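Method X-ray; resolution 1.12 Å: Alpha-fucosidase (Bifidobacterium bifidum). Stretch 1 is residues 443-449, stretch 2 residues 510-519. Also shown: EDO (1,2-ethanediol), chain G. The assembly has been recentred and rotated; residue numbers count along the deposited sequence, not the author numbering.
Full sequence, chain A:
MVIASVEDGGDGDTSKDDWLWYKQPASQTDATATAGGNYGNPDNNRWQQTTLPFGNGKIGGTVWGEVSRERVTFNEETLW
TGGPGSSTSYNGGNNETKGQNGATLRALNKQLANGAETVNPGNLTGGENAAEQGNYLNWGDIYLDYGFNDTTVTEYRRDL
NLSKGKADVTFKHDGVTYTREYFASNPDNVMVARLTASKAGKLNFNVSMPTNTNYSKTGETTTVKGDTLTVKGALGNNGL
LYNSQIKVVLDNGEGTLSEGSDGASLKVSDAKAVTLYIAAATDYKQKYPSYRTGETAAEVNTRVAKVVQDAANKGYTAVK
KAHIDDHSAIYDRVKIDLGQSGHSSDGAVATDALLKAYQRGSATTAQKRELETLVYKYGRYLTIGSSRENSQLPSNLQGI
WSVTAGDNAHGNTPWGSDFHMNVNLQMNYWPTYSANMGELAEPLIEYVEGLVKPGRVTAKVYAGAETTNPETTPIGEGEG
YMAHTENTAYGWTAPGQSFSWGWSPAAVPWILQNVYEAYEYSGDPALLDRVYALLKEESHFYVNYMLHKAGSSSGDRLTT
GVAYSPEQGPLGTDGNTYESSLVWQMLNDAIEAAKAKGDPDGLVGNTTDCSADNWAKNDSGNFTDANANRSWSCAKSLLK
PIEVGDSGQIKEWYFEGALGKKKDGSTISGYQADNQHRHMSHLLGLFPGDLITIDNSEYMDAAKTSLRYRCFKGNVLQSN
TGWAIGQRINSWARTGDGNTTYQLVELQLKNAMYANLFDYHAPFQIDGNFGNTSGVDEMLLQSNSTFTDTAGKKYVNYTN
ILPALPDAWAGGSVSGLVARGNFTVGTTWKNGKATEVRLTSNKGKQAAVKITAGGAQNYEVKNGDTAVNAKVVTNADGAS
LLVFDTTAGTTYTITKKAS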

# COMPACT_ATOMS: atom_id res chain seq x y z
N PRO A 443 0.73 4.71 -10.20
CA PRO A 443 0.04 3.48 -10.62
C PRO A 443 -1.25 3.18 -9.85
O PRO A 443 -2.14 2.53 -10.41
CB PRO A 443 1.09 2.38 -10.39
CG PRO A 443 2.07 2.96 -9.45
CD PRO A 443 2.10 4.43 -9.73
N LEU A 444 -1.37 3.63 -8.60
CA LEU A 444 -2.65 3.49 -7.91
C LEU A 444 -3.73 4.35 -8.56
O LEU A 444 -4.86 3.91 -8.75
CB LEU A 444 -2.55 3.81 -6.41
CG LEU A 444 -3.88 3.62 -5.66
CD1 LEU A 444 -4.28 2.14 -5.63
CD2 LEU A 444 -3.80 4.21 -4.26
N ILE A 445 -3.39 5.59 -8.90
CA ILE A 445 -4.36 6.48 -9.53
C ILE A 445 -4.84 5.87 -10.85
O ILE A 445 -6.04 5.80 -11.11
CB ILE A 445 -3.81 7.90 -9.76
CG1 ILE A 445 -3.26 8.49 -8.46
CG2 ILE A 445 -4.89 8.81 -10.35
CD1 ILE A 445 -2.57 9.83 -8.61
N GLU A 446 -3.89 5.41 -11.66
CA GLU A 446 -4.24 4.74 -12.92
C GLU A 446 -5.07 3.48 -12.70
O GLU A 446 -5.98 3.19 -13.46
CB GLU A 446 -2.99 4.44 -13.75
CG GLU A 446 -3.36 3.92 -15.14
CD GLU A 446 -2.19 3.53 -16.01
OE1 GLU A 446 -1.04 3.91 -15.71
OE2 GLU A 446 -2.42 2.81 -17.01
N TYR A 447 -4.76 2.73 -11.64
CA TYR A 447 -5.51 1.52 -11.31
C TYR A 447 -6.97 1.83 -10.98
O TYR A 447 -7.88 1.14 -11.43
CB TYR A 447 -4.85 0.79 -10.14
CG TYR A 447 -5.49 -0.55 -9.84
CD1 TYR A 447 -5.19 -1.67 -10.61
CD2 TYR A 447 -6.41 -0.68 -8.80
CE1 TYR A 447 -5.77 -2.89 -10.35
CE2 TYR A 447 -7.01 -1.91 -8.54
CZ TYR A 447 -6.68 -3.01 -9.31
OH TYR A 447 -7.29 -4.22 -9.04
N VAL A 448 -7.18 2.88 -10.20
CA VAL A 448 -8.53 3.26 -9.80
C VAL A 448 -9.29 3.80 -11.02
O VAL A 448 -10.45 3.45 -11.23
CB VAL A 448 -8.52 4.22 -8.59
CG1 VAL A 448 -9.93 4.69 -8.26
CG2 VAL A 448 -7.90 3.53 -7.38
N GLU A 449 -8.62 4.60 -11.84
CA GLU A 449 -9.20 4.99 -13.14
C GLU A 449 -9.55 3.75 -13.95
O GLU A 449 -10.59 3.71 -14.62
CB GLU A 449 -8.25 5.90 -13.92
CG GLU A 449 -8.11 7.28 -13.29
CD GLU A 449 -7.01 8.13 -13.89
OE1 GLU A 449 -5.98 7.59 -14.34
OE2 GLU A 449 -7.16 9.38 -13.87
C1 EDO G . -3.03 9.19 6.81
O1 EDO G . -2.65 10.49 7.50
C2 EDO G . -1.93 8.95 5.71
O2 EDO G . -1.94 10.10 4.83
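Stretch 2 (510-519) WILQNVYEAY

The centre of the contact is apolar and is built around Val448 and Val515. Val448, with chi1 at 176° (t) and its CA-to-CB bond directed toward stretch 2, meets three residues: its CG2 lies 3.8 Å from Val515 CG2 and 3.8 Å from Ile511 CG2, while its CG1 lies 3.8 Å from Leu512 CD2. Leu512 reaches this position indirectly, for its CA-to-CB bond points away and only the end of the side chain comes nearer. Val515, whose CA-to-CB bond points sideways, also touches Ile445, with its CG1 4.2 Å from Ile445 CG2.

The backbone explains this pattern. Both stretches are helical throughout, each belonging to a helix that extends beyond it at both ends; phi/psi values stay in the helical region, and bonds such as Val448 N to Leu444 O (2.9 Å) and Tyr516 N to Leu512 O (2.8 Å) mark the turns. The axes approach to 9.7 Å and their N-to-C directions differ by 133°, a steeply crossed, broadly antiparallel arrangement. Accordingly, Ile445 CA lies 5.8 Å from Val515 CA, whereas Val448 CA lies 7.7 Å from Leu512 CA: rising numbers in one helix meet falling numbers in the other.

Farther out, Ile445 CD1 packs 3.8 Å from Ala518 CB, whose CA-to-CB bond points toward stretch 1. Leu444 places CD1 4.0 Å from Ile511 CD1 and CD2 3.6 Å from Asn514 CB, so the aliphatic carbon of Asn514 joins the packing. No hydrogen bond links the stretches; the 332 Å² buried, summed over both sides, reflects side-chain packing.

Glu446, Glu449 and Glu517 are partly exposed and take no part in the contact. Glu517 instead accepts a hydrogen bond at OE1 from O2 of the ethanediol, 2.8 Å away, probably a crystallisation additive.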

# COMPACT_ATOMS: atom_id res chain seq x y z
N TRP A 510 -13.28 4.23 -0.26
CA TRP A 510 -12.07 4.16 0.54
C TRP A 510 -10.79 4.36 -0.29
O TRP A 510 -9.96 5.21 0.05
CB TRP A 510 -12.01 2.86 1.31
CG TRP A 510 -11.01 2.84 2.43
CD1 TRP A 510 -10.10 3.82 2.76
CD2 TRP A 510 -10.82 1.78 3.36
NE1 TRP A 510 -9.37 3.42 3.85
CE2 TRP A 510 -9.78 2.17 4.23
CE3 TRP A 510 -11.42 0.53 3.53
CZ2 TRP A 510 -9.34 1.35 5.28
CZ3 TRP A 510 -11.00 -0.28 4.57
CH2 TRP A 510 -9.96 0.13 5.43
N ILE A 511 -10.63 3.60 -1.37
CA ILE A 511 -9.42 3.76 -2.19
C ILE A 511 -9.36 5.16 -2.82
O ILE A 511 -8.27 5.68 -3.05
CB ILE A 511 -9.27 2.63 -3.25
CG1 ILE A 511 -7.80 2.48 -3.67
CG2 ILE A 511 -10.19 2.86 -4.45
CD1 ILE A 511 -6.89 1.96 -2.57
N LEU A 512 -10.52 5.77 -3.06
CA LEU A 512 -10.54 7.16 -3.51
C LEU A 512 -9.92 8.14 -2.51
O LEU A 512 -9.45 9.21 -2.91
CB LEU A 512 -11.94 7.60 -3.91
CG LEU A 512 -12.43 7.02 -5.24
CD1 LEU A 512 -13.92 7.26 -5.41
CD2 LEU A 512 -11.66 7.57 -6.44
N GLN A 513 -9.91 7.78 -1.23
CA GLN A 513 -9.18 8.61 -0.26
C GLN A 513 -7.70 8.66 -0.60
O GLN A 513 -7.10 9.73 -0.62
CB GLN A 513 -9.36 8.11 1.16
CG GLN A 513 -10.73 8.34 1.74
CD GLN A 513 -10.78 8.12 3.24
OE1 GLN A 513 -9.90 8.56 3.97
NE2 GLN A 513 -11.83 7.45 3.71
N ASN A 514 -7.10 7.49 -0.86
CA ASN A 514 -5.69 7.44 -1.23
C ASN A 514 -5.41 8.25 -2.48
O ASN A 514 -4.38 8.92 -2.60
CB ASN A 514 -5.23 6.00 -1.47
CG ASN A 514 -5.26 5.13 -0.23
OD1 ASN A 514 -4.22 4.88 0.39
ND2 ASN A 514 -6.43 4.64 0.11
N VAL A 515 -6.35 8.20 -3.42
CA VAL A 515 -6.25 8.93 -4.67
C VAL A 515 -6.31 10.44 -4.42
O VAL A 515 -5.46 11.19 -4.91
CB VAL A 515 -7.31 8.47 -5.70
CG1 VAL A 515 -7.29 9.35 -6.94
CG2 VAL A 515 -7.07 7.02 -6.10
N TYR A 516 -7.31 10.89 -3.65
CA TYR A 516 -7.44 12.31 -3.37
C TYR A 516 -6.22 12.87 -2.63
O TYR A 516 -5.85 14.03 -2.83
CB TYR A 516 -8.74 12.63 -2.61
CG TYR A 516 -8.91 14.11 -2.41
CD1 TYR A 516 -9.22 14.94 -3.48
CD2 TYR A 516 -8.69 14.70 -1.16
CE1 TYR A 516 -9.34 16.32 -3.32
CE2 TYR A 516 -8.81 16.09 -1.00
CZ TYR A 516 -9.13 16.88 -2.08
OH TYR A 516 -9.24 18.25 -1.95
N GLU A 517 -5.60 12.05 -1.79
CA GLU A 517 -4.40 12.49 -1.08
C GLU A 517 -3.27 12.91 -2.02
O GLU A 517 -2.45 13.75 -1.66
CB GLU A 517 -3.91 11.42 -0.10
CG GLU A 517 -4.86 11.20 1.05
CD GLU A 517 -4.17 10.87 2.35
OE1 GLU A 517 -3.08 10.25 2.32
OE2 GLU A 517 -4.71 11.23 3.41
N ALA A 518 -3.23 12.34 -3.23
CA ALA A 518 -2.23 12.78 -4.20
C ALA A 518 -2.36 14.27 -4.49
O ALA A 518 -1.35 14.95 -4.68
CB ALA A 518 -2.35 11.97 -5.48
N TYR A 519 -3.60 14.76 -4.51
CA TYR A 519 -3.83 16.20 -4.62
C TYR A 519 -3.57 16.94 -3.31
O TYR A 519 -2.92 17.99 -3.31
CB TYR A 519 -5.24 16.52 -5.15
CG TYR A 519 -5.45 18.01 -5.24
CD1 TYR A 519 -4.71 18.75 -6.16
CD2 TYR A 519 -6.33 18.68 -4.40
CE1 TYR A 519 -4.85 20.13 -6.26
CE2 TYR A 519 -6.48 20.08 -4.50
CZ TYR A 519 -5.73 20.77 -5.43
OH TYR A 519 -5.86 22.14 -5.56